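Local coordinates for Rik1-associated factor 1 (Schizosaccharomyces pombe, PDB 4O9D), which serves in the Clr4 methyltransferase complex, which ubiquitylates and methylates histone H3 to establish heterochromatin, at residues G247-S252 with G258-L263. Numbering follows the deposited sequence.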
loop_
_atom_site.group_PDB
_atom_site.type_symbol
_atom_site.label_atom_id
_atom_site.label_comp_id
_atom_site.label_asym_id
_atom_site.label_seq_id
_atom_site.Cartn_x
_atom_site.Cartn_y
_atom_site.Cartn_z
ATOM N N GLY A 247 15.598 0.503 9.428
ATOM C CA GLY A 247 15.774 1.278 8.211
ATOM C C GLY A 247 14.636 1.102 7.223
ATOM O O GLY A 247 13.825 0.177 7.341
ATOM N N PHE A 248 14.566 2.001 6.248
ATOM C CA PHE A 248 13.534 1.930 5.237
ATOM C C PHE A 248 14.104 2.311 3.890
ATOM O O PHE A 248 15.179 2.920 3.819
ATOM C CB PHE A 248 12.325 2.803 5.605
ATOM C CG PHE A 248 12.616 4.295 5.688
ATOM C CD1 PHE A 248 13.203 4.847 6.815
ATOM C CD2 PHE A 248 12.208 5.150 4.674
ATOM C CE1 PHE A 248 13.458 6.223 6.896
ATOM C CE2 PHE A 248 12.447 6.505 4.738
ATOM C CZ PHE A 248 13.073 7.051 5.860
ATOM N N VAL A 249 13.424 1.896 2.825
ATOM C CA VAL A 249 13.803 2.327 1.491
ATOM C C VAL A 249 12.707 3.223 0.955
ATOM O O VAL A 249 11.542 3.062 1.308
ATOM C CB VAL A 249 14.014 1.164 0.487
ATOM C CG1 VAL A 249 15.361 0.409 0.776
ATOM C CG2 VAL A 249 12.798 0.204 0.465
ATOM N N ALA A 250 13.104 4.152 0.099
ATOM C CA ALA A 250 12.191 5.007 -0.637
ATOM C C ALA A 250 12.621 5.027 -2.082
ATOM O O ALA A 250 13.802 5.201 -2.365
ATOM C CB ALA A 250 12.234 6.390 -0.097
ATOM N N SER A 251 11.677 4.886 -2.999
ATOM C CA SER A 251 12.024 4.928 -4.417
ATOM C C SER A 251 11.468 6.193 -5.056
ATOM O O SER A 251 10.433 6.696 -4.658
ATOM C CB SER A 251 11.497 3.687 -5.151
ATOM O OG SER A 251 10.048 3.637 -5.123
ATOM N N SER A 252 12.158 6.705 -6.072
ATOM C CA SER A 252 11.636 7.822 -6.829
ATOM C C SER A 252 11.838 7.640 -8.338
ATOM O O SER A 252 12.689 6.859 -8.769
ATOM C CB SER A 252 12.347 9.109 -6.388
ATOM O OG SER A 252 13.739 9.019 -6.731
ATOM N N GLY A 258 15.158 5.670 -12.639
ATOM C CA GLY A 258 14.675 5.608 -11.287
ATOM C C GLY A 258 15.772 5.468 -10.271
ATOM O O GLY A 258 16.820 5.045 -10.572
ATOM N N ARG A 259 15.474 5.819 -9.049
ATOM C CA ARG A 259 16.408 5.656 -7.937
ATOM C C ARG A 259 15.766 5.019 -6.703
ATOM O O ARG A 259 14.572 5.199 -6.453
ATOM C CB ARG A 259 17.047 7.014 -7.596
ATOM C CG ARG A 259 18.220 7.348 -8.563
ATOM C CD ARG A 259 18.774 8.738 -8.383
ATOM N NE ARG A 259 19.524 8.916 -7.143
ATOM C CZ ARG A 259 20.802 8.597 -6.998
ATOM N NH1 ARG A 259 21.457 8.034 -8.005
ATOM N NH2 ARG A 259 21.421 8.813 -5.846
ATOM N N VAL A 260 16.567 4.295 -5.927
ATOM C CA VAL A 260 16.133 3.780 -4.637
ATOM C C VAL A 260 17.118 4.193 -3.558
ATOM O O VAL A 260 18.358 4.030 -3.697
ATOM C CB VAL A 260 16.038 2.227 -4.603
ATOM C CG1 VAL A 260 15.427 1.789 -3.276
ATOM C CG2 VAL A 260 15.239 1.695 -5.783
ATOM N N TYR A 261 16.563 4.722 -2.471
ATOM C CA TYR A 261 17.364 5.117 -1.323
ATOM C C TYR A 261 17.149 4.203 -0.143
ATOM O O TYR A 261 16.029 3.732 0.082
ATOM C CB TYR A 261 17.010 6.546 -0.901
ATOM C CG TYR A 261 17.176 7.523 -2.022
ATOM C CD1 TYR A 261 18.397 8.131 -2.247
ATOM C CD2 TYR A 261 16.115 7.838 -2.859
ATOM C CE1 TYR A 261 18.565 9.036 -3.284
ATOM C CE2 TYR A 261 16.259 8.729 -3.897
ATOM C CZ TYR A 261 17.494 9.332 -4.108
ATOM O OH TYR A 261 17.671 10.208 -5.152
ATOM N N TYR A 262 18.222 3.977 0.618
ATOM C CA TYR A 262 18.154 3.240 1.874
ATOM C C TYR A 262 18.426 4.254 2.978
ATOM O O TYR A 262 19.438 4.963 2.934
ATOM C CB TYR A 262 19.170 2.067 1.967
ATOM C CG TYR A 262 19.097 1.445 3.342
ATOM C CD1 TYR A 262 18.083 0.551 3.662
ATOM C CD2 TYR A 262 19.964 1.847 4.364
ATOM C CE1 TYR A 262 17.958 0.025 4.946
ATOM C CE2 TYR A 262 19.850 1.323 5.659
ATOM C CZ TYR A 262 18.850 0.403 5.937
ATOM O OH TYR A 262 18.716 -0.124 7.205
ATOM N N LEU A 263 17.510 4.357 3.937
ATOM C CA LEU A 263 17.622 5.359 4.989
ATOM C C LEU A 263 17.654 4.716 6.363
ATOM O O LEU A 263 16.844 3.842 6.662
ATOM C CB LEU A 263 16.444 6.355 4.915
ATOM C CG LEU A 263 16.331 7.150 3.606
ATOM C CD1 LEU A 263 15.287 6.570 2.660
ATOM C CD2 LEU A 263 16.001 8.619 3.926
#
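F248 and L263 meet near one end of an antiparallel beta hairpin, the two middle strands of a four-stranded blade in the WD-repeat beta-propeller of this protein. Strands 247-252 and 258-263 run at 161° to each other. Three hydrogen-bonded pairs, F248 with L263, A250 with Y261 and S252 with R259, each exchange two backbone bonds; the shortest is L263 N to F248 O, 2.7 Å. On the face carrying these residues, L263 CB sits over the F248 ring in a CH-pi contact, 3.8 Å from the centroid, while L263 CD1 reaches F248 CE2 at 3.5 Å. The F248 chi1 of 64° sets CG between its own N and carbonyl carbon, bringing the ring across to L263. Further along, R259 bends at chi3 (71°) and gives NE to Y261 OH at 3.0 Å, the hydroxyl lying in the guanidinium plane. E234 OE1 hydrogen-bonds both that OH and S252 OG, tying this end of the hairpin to the chain just before strand 235-241. The other face holds V249, whose CG1 meets the edge of the Y262 ring at CD1, 4.0 Å away; I286 of the adjacent blade touches both side chains. S251 OG on this face bonds T237. The hairpin thus packs V249, S251 and Y262 against strand 281-286 of the neighbouring blade, while E234, accepting from two side chains and close to R259, probably gains electrostatic stabilisation there.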